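Local coordinates for protein endo-beta-1,2-glucanase (Talaromyces funiculosus, PDB 6IMV) that hydrolyses internal beta-1,2-glucosidic linkages of beta-1,2-glucans as a fungal endo-acting glycoside hydrolase, at residues C15-H19 with A405-Q411; F33-V37 with M398-R402. All coordinates share one frame; numbering follows the deposited sequence.

Contact 1: C15-H19 with A405-Q411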
ATOM      1  N   CYS A  15      17.016   8.209  17.286  1.00 16.98           N
ATOM      2  CA  CYS A  15      16.622   7.069  16.492  1.00 16.49           C
ATOM      3  C   CYS A  15      15.588   6.213  17.237  1.00 15.49           C
ATOM      4  O   CYS A  15      14.623   5.743  16.635  1.00 15.39           O
ATOM      5  CB  CYS A  15      17.819   6.205  16.126  1.00 16.12           C
ATOM      6  SG  CYS A  15      17.358   4.939  14.921  1.00 16.19           S
ATOM      7  N   ARG A  16      15.805   6.020  18.537  1.00 14.40           N
ATOM      8  CA  ARG A  16      14.997   5.135  19.357  1.00 14.37           C
ATOM      9  C   ARG A  16      13.935   5.951  20.106  1.00 14.98           C
ATOM     10  O   ARG A  16      13.725   5.760  21.283  1.00 16.42           O
ATOM     11  CB  ARG A  16      15.921   4.341  20.294  1.00 13.80           C
ATOM     12  CG  ARG A  16      15.345   3.021  20.780  1.00 13.02           C
ATOM     13  CD  ARG A  16      15.193   2.005  19.660  1.00 12.97           C
ATOM     14  NE  ARG A  16      14.779   0.684  20.145  1.00 12.77           N
ATOM     15  CZ  ARG A  16      13.573   0.150  19.998  1.00 12.91           C
ATOM     16  NH1 ARG A  16      12.561   0.865  19.521  1.00 11.92           N
ATOM     17  NH2 ARG A  16      13.390  -1.118  20.324  1.00 12.89           N
ATOM     18  N   PHE A  17      13.217   6.824  19.384  1.00 14.66           N
ATOM     19  CA  PHE A  17      12.279   7.774  19.985  1.00 14.07           C
ATOM     20  C   PHE A  17      11.014   7.080  20.508  1.00 14.01           C
ATOM     21  O   PHE A  17      10.340   7.631  21.387  1.00 13.29           O
ATOM     22  CB  PHE A  17      11.897   8.881  18.994  1.00 13.87           C
ATOM     23  CG  PHE A  17      11.086   8.409  17.812  1.00 13.60           C
ATOM     24  CD1 PHE A  17       9.707   8.275  17.909  1.00 13.44           C
ATOM     25  CD2 PHE A  17      11.700   8.084  16.615  1.00 13.23           C
ATOM     26  CE1 PHE A  17       8.969   7.822  16.830  1.00 13.25           C
ATOM     27  CE2 PHE A  17      10.949   7.651  15.532  1.00 13.08           C
ATOM     28  CZ  PHE A  17       9.593   7.516  15.645  1.00 12.93           C
ATOM     29  N   ALA A  18      10.682   5.893  19.987  1.00 13.81           N
ATOM     30  CA  ALA A  18       9.406   5.259  20.318  1.00 14.40           C
ATOM     31  C   ALA A  18       9.260   5.082  21.834  1.00 15.24           C
ATOM     32  O   ALA A  18       8.180   5.338  22.368  1.00 15.05           O
ATOM     33  CB  ALA A  18       9.245   3.949  19.600  1.00 14.36           C
ATOM     34  N   HIS A  19      10.335   4.673  22.529  1.00 15.96           N
ATOM     35  CA  HIS A  19      10.232   4.438  23.978  1.00 16.21           C
ATOM     36  C   HIS A  19      10.589   5.692  24.795  1.00 16.47           C
ATOM     37  O   HIS A  19      10.546   5.635  26.030  1.00 16.62           O
ATOM     38  CB  HIS A  19      10.997   3.182  24.426  1.00 16.67           C
ATOM     39  CG  HIS A  19      12.478   3.185  24.233  1.00 16.57           C
ATOM     40  ND1 HIS A  19      13.177   2.004  24.047  1.00 16.49           N
ATOM     41  CD2 HIS A  19      13.394   4.179  24.218  1.00 16.74           C
ATOM     42  CE1 HIS A  19      14.465   2.266  23.940  1.00 17.96           C
ATOM     43  NE2 HIS A  19      14.630   3.602  24.037  1.00 17.73           N
ATOM     44  N   ALA A 405       6.826  -0.856  17.739  1.00 11.89           N
ATOM     45  CA  ALA A 405       8.134  -0.216  17.482  1.00 12.58           C
ATOM     46  C   ALA A 405       9.068  -0.310  18.695  1.00 13.19           C
ATOM     47  O   ALA A 405      10.285  -0.330  18.553  1.00 13.35           O
ATOM     48  CB  ALA A 405       7.942   1.229  17.089  1.00 12.60           C
ATOM     49  N   ILE A 406       8.485  -0.376  19.890  1.00 14.15           N
ATOM     50  CA  ILE A 406       9.249  -0.488  21.135  1.00 14.94           C
ATOM     51  C   ILE A 406       9.813  -1.903  21.326  1.00 14.61           C
ATOM     52  O   ILE A 406      10.758  -2.090  22.091  1.00 14.65           O
ATOM     53  CB  ILE A 406       8.362  -0.023  22.303  1.00 15.84           C
ATOM     54  CG1 ILE A 406       8.289   1.499  22.284  1.00 16.51           C
ATOM     55  CG2 ILE A 406       8.846  -0.543  23.641  1.00 17.69           C
ATOM     56  CD1 ILE A 406       7.258   2.049  23.201  1.00 17.51           C
ATOM     57  N   GLY A 407       9.255  -2.901  20.634  1.00 14.38           N
ATOM     58  CA  GLY A 407       9.869  -4.251  20.621  1.00 14.46           C
ATOM     59  C   GLY A 407      11.345  -4.168  20.268  1.00 14.44           C
ATOM     60  O   GLY A 407      11.775  -3.253  19.567  1.00 13.59           O
ATOM     61  N   LYS A 408      12.149  -5.098  20.794  1.00 14.69           N
ATOM     62  CA  LYS A 408      13.579  -5.093  20.509  1.00 15.29           C
ATOM     63  C   LYS A 408      13.794  -5.150  18.995  1.00 14.98           C
ATOM     64  O   LYS A 408      13.125  -5.912  18.300  1.00 14.98           O
ATOM     65  CB  LYS A 408      14.286  -6.257  21.210  1.00 16.38           C
ATOM     66  CG  LYS A 408      14.326  -6.136  22.722  1.00 17.13           C
ATOM     67  CD  LYS A 408      15.162  -4.974  23.175  1.00 17.87           C
ATOM     68  CE  LYS A 408      14.987  -4.672  24.640  1.00 20.05           C
ATOM     69  NZ  LYS A 408      15.587  -3.352  24.962  1.00 21.49           N
ATOM     70  N   LYS A 409      14.713  -4.296  18.519  1.00 14.67           N
ATOM     71  CA  LYS A 409      15.159  -4.192  17.124  1.00 15.00           C
ATOM     72  C   LYS A 409      14.066  -3.640  16.197  1.00 13.53           C
ATOM     73  O   LYS A 409      14.212  -3.736  15.003  1.00 13.16           O
ATOM     74  CB  LYS A 409      15.611  -5.547  16.566  1.00 16.27           C
ATOM     75  CG  LYS A 409      16.514  -6.380  17.462  1.00 17.76           C
ATOM     76  CD  LYS A 409      16.893  -7.714  16.832  1.00 18.63           C
ATOM     77  CE  LYS A 409      18.186  -7.646  16.054  1.00 19.17           C
ATOM     78  NZ  LYS A 409      19.380  -7.636  16.941  1.00 19.11           N
ATOM     79  N   MET A 410      13.009  -3.024  16.733  1.00 12.98           N
ATOM     80  CA  MET A 410      11.865  -2.674  15.898  1.00 12.90           C
ATOM     81  C   MET A 410      11.924  -1.209  15.435  1.00 12.16           C
ATOM     82  O   MET A 410      11.061  -0.774  14.666  1.00 11.81           O
ATOM     83  CB  MET A 410      10.550  -2.990  16.613  1.00 13.03           C
ATOM     84  CG  MET A 410      10.230  -4.482  16.586  1.00 13.39           C
ATOM     85  SD  MET A 410      10.207  -5.132  14.874  1.00 14.20           S
ATOM     86  CE  MET A 410       8.693  -4.398  14.255  1.00 13.72           C
ATOM     87  N   GLN A 411      12.964  -0.478  15.846  1.00 12.23           N
ATOM     88  CA  GLN A 411      13.372   0.755  15.173  1.00 12.29           C
ATOM     89  C   GLN A 411      14.815   0.613  14.686  1.00 12.45           C
ATOM     90  O   GLN A 411      15.638  -0.120  15.273  1.00 12.13           O
ATOM     91  CB  GLN A 411      13.265   1.988  16.074  1.00 12.47           C
ATOM     92  CG  GLN A 411      11.847   2.349  16.475  1.00 12.40           C
ATOM     93  CD  GLN A 411      11.813   3.595  17.327  1.00 12.77           C
ATOM     94  OE1 GLN A 411      12.216   3.593  18.499  1.00 12.64           O
ATOM     95  NE2 GLN A 411      11.338   4.684  16.733  1.00 12.84           N
TER
HETATM   96  O   HOH W   1      12.329  -0.412  23.599  1.00 19.13           O

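Contact 2: F33-V37 with M398-R402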
ATOM      1  N   PHE A  33       4.353  13.081  17.992  1.00 15.66           N
ATOM      2  CA  PHE A  33       4.894  11.738  17.786  1.00 15.19           C
ATOM      3  C   PHE A  33       5.056  11.476  16.282  1.00 13.97           C
ATOM      4  O   PHE A  33       6.084  11.004  15.844  1.00 13.67           O
ATOM      5  CB  PHE A  33       3.998  10.686  18.444  1.00 15.32           C
ATOM      6  CG  PHE A  33       4.564   9.287  18.394  1.00 15.22           C
ATOM      7  CD1 PHE A  33       5.539   8.880  19.294  1.00 15.39           C
ATOM      8  CD2 PHE A  33       4.132   8.384  17.439  1.00 15.46           C
ATOM      9  CE1 PHE A  33       6.060   7.597  19.243  1.00 15.85           C
ATOM     10  CE2 PHE A  33       4.662   7.103  17.379  1.00 15.63           C
ATOM     11  CZ  PHE A  33       5.630   6.711  18.277  1.00 15.90           C
ATOM     12  N   ILE A  34       4.033  11.833  15.502  1.00 13.72           N
ATOM     13  CA  ILE A  34       4.039  11.580  14.054  1.00 13.53           C
ATOM     14  C   ILE A  34       5.199  12.339  13.390  1.00 13.56           C
ATOM     15  O   ILE A  34       5.797  11.852  12.432  1.00 12.80           O
ATOM     16  CB  ILE A  34       2.666  11.929  13.454  1.00 13.09           C
ATOM     17  CG1 ILE A  34       1.657  10.821  13.752  1.00 13.00           C
ATOM     18  CG2 ILE A  34       2.767  12.226  11.969  1.00 13.22           C
ATOM     19  CD1 ILE A  34       0.219  11.208  13.526  1.00 13.20           C
ATOM     20  N   ASN A  35       5.510  13.531  13.914  1.00 13.67           N
ATOM     21  CA  ASN A  35       6.613  14.347  13.417  1.00 14.07           C
ATOM     22  C   ASN A  35       7.940  13.587  13.556  1.00 14.34           C
ATOM     23  O   ASN A  35       8.817  13.677  12.683  1.00 14.57           O
ATOM     24  CB  ASN A  35       6.633  15.685  14.160  1.00 14.81           C
ATOM     25  CG  ASN A  35       7.626  16.672  13.610  1.00 14.49           C
ATOM     26  OD1 ASN A  35       7.534  17.050  12.447  1.00 15.01           O
ATOM     27  ND2 ASN A  35       8.546  17.105  14.451  1.00 15.11           N
ATOM     28  N   ASP A  36       8.095  12.846  14.659  1.00 14.54           N
ATOM     29  CA  ASP A  36       9.289  12.028  14.879  1.00 15.16           C
ATOM     30  C   ASP A  36       9.289  10.833  13.915  1.00 14.48           C
ATOM     31  O   ASP A  36      10.325  10.516  13.323  1.00 14.73           O
ATOM     32  CB  ASP A  36       9.399  11.591  16.339  1.00 16.16           C
ATOM     33  CG  ASP A  36       9.811  12.735  17.254  1.00 16.80           C
ATOM     34  OD1 ASP A  36      10.195  13.791  16.724  1.00 17.65           O
ATOM     35  OD2 ASP A  36       9.741  12.566  18.478  1.00 17.09           O
ATOM     36  N   VAL A  37       8.118  10.204  13.762  1.00 14.27           N
ATOM     37  CA  VAL A  37       7.937   9.047  12.893  1.00 13.93           C
ATOM     38  C   VAL A  37       8.380   9.391  11.463  1.00 13.74           C
ATOM     39  O   VAL A  37       9.178   8.665  10.864  1.00 13.73           O
ATOM     40  CB  VAL A  37       6.489   8.532  12.920  1.00 13.51           C
ATOM     41  CG1 VAL A  37       6.237   7.524  11.801  1.00 13.32           C
ATOM     42  CG2 VAL A  37       6.135   7.943  14.269  1.00 13.34           C
ATOM     43  N   MET A 398      -1.082   5.388  16.020  1.00 13.49           N
ATOM     44  CA  MET A 398       0.305   5.603  16.442  1.00 13.79           C
ATOM     45  C   MET A 398       0.597   4.926  17.790  1.00 13.38           C
ATOM     46  O   MET A 398       1.740   4.548  18.038  1.00 14.13           O
ATOM     47  CB  MET A 398       0.622   7.094  16.526  1.00 14.49           C
ATOM     48  CG  MET A 398       0.807   7.733  15.165  1.00 15.08           C
ATOM     49  SD  MET A 398       2.152   6.956  14.239  1.00 17.06           S
ATOM     50  CE  MET A 398       1.197   5.943  13.112  1.00 14.44           C
ATOM     51  N   ALA A 399      -0.419   4.764  18.646  1.00 12.93           N
ATOM     52  CA  ALA A 399      -0.244   4.012  19.897  1.00 12.46           C
ATOM     53  C   ALA A 399       0.113   2.553  19.569  1.00 12.48           C
ATOM     54  O   ALA A 399       1.042   1.981  20.171  1.00 12.22           O
ATOM     55  CB  ALA A 399      -1.475   4.100  20.768  1.00 12.39           C
ATOM     56  N   TRP A 400      -0.610   1.964  18.610  1.00 11.91           N
ATOM     57  CA  TRP A 400      -0.360   0.591  18.194  1.00 12.09           C
ATOM     58  C   TRP A 400       1.009   0.477  17.521  1.00 12.21           C
ATOM     59  O   TRP A 400       1.770  -0.456  17.793  1.00 12.25           O
ATOM     60  CB  TRP A 400      -1.488   0.083  17.296  1.00 11.93           C
ATOM     61  CG  TRP A 400      -2.684  -0.339  18.085  1.00 11.46           C
ATOM     62  CD1 TRP A 400      -3.816   0.387  18.322  1.00 11.18           C
ATOM     63  CD2 TRP A 400      -2.867  -1.595  18.758  1.00 11.15           C
ATOM     64  NE1 TRP A 400      -4.676  -0.325  19.102  1.00 10.69           N
ATOM     65  CE2 TRP A 400      -4.125  -1.541  19.386  1.00 10.81           C
ATOM     66  CE3 TRP A 400      -2.084  -2.741  18.914  1.00 11.30           C
ATOM     67  CZ2 TRP A 400      -4.628  -2.606  20.128  1.00 11.11           C
ATOM     68  CZ3 TRP A 400      -2.575  -3.791  19.657  1.00 11.16           C
ATOM     69  CH2 TRP A 400      -3.831  -3.723  20.253  1.00 11.14           C
ATOM     70  N   TRP A 401       1.322   1.451  16.659  1.00 12.57           N
ATOM     71  CA  TRP A 401       2.611   1.564  15.995  1.00 12.25           C
ATOM     72  C   TRP A 401       3.745   1.583  17.036  1.00 12.37           C
ATOM     73  O   TRP A 401       4.705   0.818  16.934  1.00 12.37           O
ATOM     74  CB  TRP A 401       2.632   2.815  15.111  1.00 12.23           C
ATOM     75  CG  TRP A 401       3.797   2.906  14.176  1.00 12.63           C
ATOM     76  CD1 TRP A 401       3.826   2.538  12.860  1.00 12.65           C
ATOM     77  CD2 TRP A 401       5.099   3.449  14.467  1.00 12.82           C
ATOM     78  NE1 TRP A 401       5.049   2.823  12.317  1.00 13.00           N
ATOM     79  CE2 TRP A 401       5.854   3.371  13.279  1.00 12.70           C
ATOM     80  CE3 TRP A 401       5.705   3.980  15.612  1.00 12.79           C
ATOM     81  CZ2 TRP A 401       7.181   3.795  13.213  1.00 13.17           C
ATOM     82  CZ3 TRP A 401       7.011   4.411  15.540  1.00 13.03           C
ATOM     83  CH2 TRP A 401       7.739   4.319  14.358  1.00 13.07           C
ATOM     84  N   ARG A 402       3.618   2.463  18.033  1.00 12.73           N
ATOM     85  CA  ARG A 402       4.601   2.629  19.096  1.00 12.76           C
ATOM     86  C   ARG A 402       4.807   1.293  19.823  1.00 12.79           C
ATOM     87  O   ARG A 402       5.949   0.859  20.039  1.00 12.34           O
ATOM     88  CB  ARG A 402       4.158   3.716  20.083  1.00 13.07           C
ATOM     89  CG  ARG A 402       5.047   3.832  21.315  1.00 13.04           C
ATOM     90  CD  ARG A 402       4.577   4.872  22.315  1.00 13.35           C
ATOM     91  NE  ARG A 402       5.242   4.719  23.602  1.00 13.16           N
ATOM     92  CZ  ARG A 402       5.038   3.717  24.455  1.00 13.72           C
ATOM     93  NH1 ARG A 402       4.046   2.865  24.262  1.00 13.35           N
ATOM     94  NH2 ARG A 402       5.853   3.556  25.490  1.00 14.52           N
TER

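Contact 1: C15-H19 with A405-Q411
Arg16 reaches across from the N-terminal loop and spends its guanidinium group on the backbone carbonyls at and just beyond the C-terminal end of helix 394-405. Arg16 NH1 donates to Ala405 O at 2.7 Å, a nearly in-plane partner at the guanidinium edge, and also to Gln411 OE1 at 2.9 Å. Arg16 NH2 turns to Gly407 O, 2.8 Å away, approaching from above the plane of that carbonyl, while Met410 N closes the type II turn of 407-410 onto the same oxygen from the opposite face; a weaker bond from NH2 goes to Ile406 O. The arginine chain leaves with CG anti to the backbone N (chi1 -156°) and bends at chi2, a course that carries its end across the loop. NE is left for a salt bridge to Asp500.

Gln411 answers with its extended side chain. Its OE1 takes Arg16 NH1 on a lone pair in the amide plane and a second N-H from Ala18 N, two bonds that fix the amide's rotation. Phe17, its CG between the backbone N and the carbonyl carbon (chi1 67°), presents one ring face to this amide, and Gln411 NE2 lies over it, 3.2 Å from Phe17 CE2, with the planes 78° apart. Nearby, Ala18 CB packs on Ile406 CG1 at 3.8 Å, and a water joins His19 ND1 to Ile406 O.

A buried positive charge is thus met by peptide carbonyls, an amide oxygen and a carboxylate, and these bonds join the N-terminal loop to the turn that links helix 394-405 to strand 411-412.

Contact 2: F33-V37 with M398-R402
Phe33 and Val37, one turn apart on helix 30-41, face Met398 and Trp401 on helix 394-405 in a contact made almost entirely by side chains. The two short helical segments run at 52° to each other with their axes 11.6 Å apart, a separation wide enough for large side chains to fill. Phe33 enters with CG anti to the backbone N (chi1 -174°), which swings the ring into the space between the helices. Phe33 CE2 meets Trp401 CE3 at 3.7 Å, the two ring planes 76° apart in an oblique pairing, and Phe33 CZ rests against Arg402 CB.

The tight part lies around Met398 and the indole. Met398, bent at both chi2 and chi3, lays CG against Ile34 CG1 at 3.5 Å and brings SD to the edge of the Phe33 ring, 5.2 Å from its centroid, in a Met-aromatic contact. Val37 CG2 sits over one face of the Trp401 six-membered ring, 4.1 Å from the centroid, as a CH-pi contact. Ile443 of helix 433-443 packs against Ile34, Val37 and Met398.

Toward the partly exposed side the contact thins. Arg402 offers little beyond its CB, its extended chain carrying NE to Tyr21 O. An alanine in place of Phe33 would probably open a gap between the helices, leaving Met398 SD and Trp401 CE3 without their aromatic neighbour.

With nearly all the cross-helix contact made by carbon and sulfur, cohesion between these segments rests on shape and dispersion, and the polar end of Arg402 finds its partner, Tyr21 O, outside them.

How the contacts relate
From the N terminus, the chain passes through 15-19 and helix 23-28 before entering helix 30-41, which carries 33-37. After some 360 residues helix 394-405 returns to it, and contact 2 closes that long loop; a few residues on, 405-411 closes the wider one at contact 1, so contact 2 is nested inside. The centres lie 11 Å apart and the two touch: the Phe17 ring meets Phe33 edge-to-face and packs against Val37. Contact 1 is further tied to the C-terminal tail through the Cys15-Cys504 disulfide. Together they fasten the N-terminal segment to helix 394-405 and to the start of strand 411-412.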